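Local coordinates for protein shikimate 5-dehydrogenase (Thermus thermophilus, PDB 2D5C) that catalyses the reversible, NADPH-linked reduction of 3-dehydroshikimate to shikimate on the pathway to chorismate and the aromatic amino acids, at residues A[130-135]-A[140-145]. Sequence-based numbering, arbitrary orientation.
Sequences AVAFAL and LEVWVW
L135 meets the 140-145 segment with both its side chain and its backbone: its CB rests on CG2 of V142 at 3.7 Å, while its backbone O accepts a hydrogen bond from N of L140 at 3.1 Å. That bond is straight, with 164° at the hydrogen and the donor almost in line with the carbonyl bond, and it joins the last turn of helix 126-137 to the chain as it turns back toward the sheet. V142 has CG1 anti to its backbone N (chi1 -172°), which leaves CG2 anti to the carbonyl carbon, the branch that reaches CB of L135. The leucines touch more loosely, their side chains slanting across one another with CD2 of L135 4.2 Å from CD1 of L140. Helix 126-137 and strand 142-145 are the second and third elements of a beta-alpha-beta unit begun by strand 119-122, which leads into the NADP(+)-binding glycine-rich turn of the Rossmann fold, residues 123-127; the axes of 130-135 and 142-145 run nearly antiparallel (168°) and come within 9.1 Å. One helical turn back from L135, A132 offers just a methyl group, and its CB lies 4.3 Å from CG1 of V144 and close to CG1 of V142. The side chain of V144 sits about 6 Å from that of A124, an NADP(+)-binding residue. L135 also packs on A119 and V121 of the first strand, and on F104 of helix 100-110.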
ATOM      1  N   ALA A 130       4.387  20.419  -7.308  1.00 18.77           N
ATOM      2  CA  ALA A 130       5.175  19.202  -7.179  1.00 19.21           C
ATOM      3  C   ALA A 130       6.602  19.466  -7.662  1.00 19.11           C
ATOM      4  O   ALA A 130       7.573  19.040  -7.034  1.00 20.30           O
ATOM      5  CB  ALA A 130       4.530  18.060  -7.984  1.00 18.32           C
ATOM      6  N   VAL A 131       6.730  20.175  -8.777  1.00 18.16           N
ATOM      7  CA  VAL A 131       8.052  20.497  -9.318  1.00 18.05           C
ATOM      8  C   VAL A 131       8.819  21.407  -8.356  1.00 17.28           C
ATOM      9  O   VAL A 131      10.006  21.186  -8.090  1.00 20.97           O
ATOM     10  CB  VAL A 131       7.925  21.175 -10.710  1.00 19.84           C
ATOM     11  CG1 VAL A 131       9.277  21.714 -11.169  1.00 18.30           C
ATOM     12  CG2 VAL A 131       7.414  20.148 -11.715  1.00 21.26           C
ATOM     13  N   ALA A 132       8.149  22.431  -7.834  1.00 19.49           N
ATOM     14  CA  ALA A 132       8.784  23.337  -6.889  1.00 20.65           C
ATOM     15  C   ALA A 132       9.245  22.559  -5.651  1.00 17.86           C
ATOM     16  O   ALA A 132      10.340  22.789  -5.132  1.00 22.61           O
ATOM     17  CB  ALA A 132       7.800  24.461  -6.485  1.00 19.45           C
ATOM     18  N   PHE A 133       8.407  21.637  -5.178  1.00 18.09           N
ATOM     19  CA  PHE A 133       8.743  20.820  -4.015  1.00 17.77           C
ATOM     20  C   PHE A 133       9.985  19.971  -4.283  1.00 21.10           C
ATOM     21  O   PHE A 133      10.890  19.880  -3.450  1.00 23.53           O
ATOM     22  CB  PHE A 133       7.565  19.907  -3.661  1.00 17.44           C
ATOM     23  CG  PHE A 133       7.803  19.043  -2.444  1.00 25.08           C
ATOM     24  CD1 PHE A 133       8.490  17.837  -2.550  1.00 24.06           C
ATOM     25  CD2 PHE A 133       7.346  19.446  -1.194  1.00 27.48           C
ATOM     26  CE1 PHE A 133       8.716  17.048  -1.423  1.00 23.68           C
ATOM     27  CE2 PHE A 133       7.571  18.659  -0.064  1.00 26.87           C
ATOM     28  CZ  PHE A 133       8.257  17.461  -0.190  1.00 22.05           C
ATOM     29  N   ALA A 134      10.032  19.361  -5.458  1.00 18.97           N
ATOM     30  CA  ALA A 134      11.162  18.529  -5.833  1.00 21.34           C
ATOM     31  C   ALA A 134      12.453  19.336  -5.957  1.00 20.00           C
ATOM     32  O   ALA A 134      13.509  18.910  -5.465  1.00 22.20           O
ATOM     33  CB  ALA A 134      10.861  17.819  -7.145  1.00 20.01           C
ATOM     34  N   LEU A 135      12.388  20.498  -6.611  1.00 16.41           N
ATOM     35  CA  LEU A 135      13.583  21.320  -6.776  1.00 20.06           C
ATOM     36  C   LEU A 135      14.054  21.850  -5.433  1.00 19.62           C
ATOM     37  O   LEU A 135      15.249  22.050  -5.228  1.00 22.26           O
ATOM     38  CB  LEU A 135      13.314  22.491  -7.718  1.00 21.78           C
ATOM     39  CG  LEU A 135      13.020  22.093  -9.159  1.00 24.30           C
ATOM     40  CD1 LEU A 135      12.651  23.329  -9.951  1.00 23.37           C
ATOM     41  CD2 LEU A 135      14.246  21.417  -9.761  1.00 32.32           C
ATOM     42  N   LEU A 140      17.972  23.456  -4.558  1.00 20.71           N
ATOM     43  CA  LEU A 140      18.189  24.594  -5.446  1.00 21.70           C
ATOM     44  C   LEU A 140      17.406  25.808  -5.007  1.00 22.71           C
ATOM     45  O   LEU A 140      16.469  25.701  -4.212  1.00 23.69           O
ATOM     46  CB  LEU A 140      17.756  24.277  -6.876  1.00 25.90           C
ATOM     47  CG  LEU A 140      18.356  23.095  -7.617  1.00 35.22           C
ATOM     48  CD1 LEU A 140      17.963  23.190  -9.078  1.00 34.53           C
ATOM     49  CD2 LEU A 140      19.885  23.081  -7.473  1.00 32.42           C
ATOM     50  N   GLU A 141      17.829  26.961  -5.515  1.00 21.86           N
ATOM     51  CA  GLU A 141      17.145  28.221  -5.278  1.00 21.49           C
ATOM     52  C   GLU A 141      15.971  28.172  -6.262  1.00 20.04           C
ATOM     53  O   GLU A 141      16.188  28.074  -7.464  1.00 21.19           O
ATOM     54  CB  GLU A 141      18.053  29.388  -5.643  1.00 29.58           C
ATOM     55  CG  GLU A 141      17.391  30.755  -5.537  1.00 27.16           C
ATOM     56  CD  GLU A 141      18.348  31.901  -5.837  1.00 39.04           C
ATOM     57  OE1 GLU A 141      17.943  33.073  -5.673  1.00 41.04           O
ATOM     58  OE2 GLU A 141      19.501  31.634  -6.246  1.00 38.68           O
ATOM     59  N   VAL A 142      14.746  28.249  -5.754  1.00 20.04           N
ATOM     60  CA  VAL A 142      13.565  28.162  -6.612  1.00 19.86           C
ATOM     61  C   VAL A 142      12.736  29.448  -6.640  1.00 22.04           C
ATOM     62  O   VAL A 142      12.514  30.075  -5.600  1.00 21.61           O
ATOM     63  CB  VAL A 142      12.645  26.993  -6.147  1.00 21.22           C
ATOM     64  CG1 VAL A 142      11.519  26.760  -7.147  1.00 20.40           C
ATOM     65  CG2 VAL A 142      13.465  25.725  -5.984  1.00 24.27           C
ATOM     66  N   TRP A 143      12.305  29.834  -7.841  1.00 19.92           N
ATOM     67  CA  TRP A 143      11.450  31.002  -8.025  1.00 20.81           C
ATOM     68  C   TRP A 143      10.159  30.450  -8.608  1.00 19.81           C
ATOM     69  O   TRP A 143      10.173  29.428  -9.304  1.00 17.49           O
ATOM     70  CB  TRP A 143      12.031  31.993  -9.023  1.00 20.60           C
ATOM     71  CG  TRP A 143      13.323  32.598  -8.626  1.00 21.50           C
ATOM     72  CD1 TRP A 143      13.892  32.602  -7.384  1.00 23.49           C
ATOM     73  CD2 TRP A 143      14.216  33.311  -9.481  1.00 22.14           C
ATOM     74  NE1 TRP A 143      15.092  33.278  -7.416  1.00 29.24           N
ATOM     75  CE2 TRP A 143      15.313  33.724  -8.694  1.00 25.50           C
ATOM     76  CE3 TRP A 143      14.193  33.643 -10.840  1.00 20.58           C
ATOM     77  CZ2 TRP A 143      16.380  34.455  -9.223  1.00 31.00           C
ATOM     78  CZ3 TRP A 143      15.257  34.372 -11.368  1.00 29.79           C
ATOM     79  CH2 TRP A 143      16.336  34.768 -10.557  1.00 28.85           C
ATOM     80  N   VAL A 144       9.040  31.117  -8.327  1.00 18.79           N
ATOM     81  CA  VAL A 144       7.758  30.668  -8.847  1.00 19.24           C
ATOM     82  C   VAL A 144       6.929  31.839  -9.376  1.00 18.08           C
ATOM     83  O   VAL A 144       7.008  32.957  -8.877  1.00 20.01           O
ATOM     84  CB  VAL A 144       6.922  29.942  -7.748  1.00 22.35           C
ATOM     85  CG1 VAL A 144       7.679  28.716  -7.232  1.00 23.68           C
ATOM     86  CG2 VAL A 144       6.653  30.903  -6.587  1.00 26.24           C
ATOM     87  N   TRP A 145       6.143  31.559 -10.397  1.00 20.10           N
ATOM     88  CA  TRP A 145       5.268  32.563 -10.992  1.00 20.56           C
ATOM     89  C   TRP A 145       3.966  31.858 -11.352  1.00 21.50           C
ATOM     90  O   TRP A 145       3.954  30.653 -11.613  1.00 22.03           O
ATOM     91  CB  TRP A 145       5.906  33.146 -12.254  1.00 23.61           C
ATOM     92  CG  TRP A 145       4.998  34.052 -13.012  1.00 22.45           C
ATOM     93  CD1 TRP A 145       4.828  35.399 -12.822  1.00 23.41           C
ATOM     94  CD2 TRP A 145       4.093  33.673 -14.055  1.00 22.72           C
ATOM     95  NE1 TRP A 145       3.868  35.875 -13.688  1.00 22.19           N
ATOM     96  CE2 TRP A 145       3.402  34.837 -14.453  1.00 22.82           C
ATOM     97  CE3 TRP A 145       3.797  32.458 -14.692  1.00 25.18           C
ATOM     98  CZ2 TRP A 145       2.431  34.824 -15.460  1.00 26.95           C
ATOM     99  CZ3 TRP A 145       2.831  32.443 -15.693  1.00 32.25           C
ATOM    100  CH2 TRP A 145       2.159  33.624 -16.067  1.00 29.65           C
TER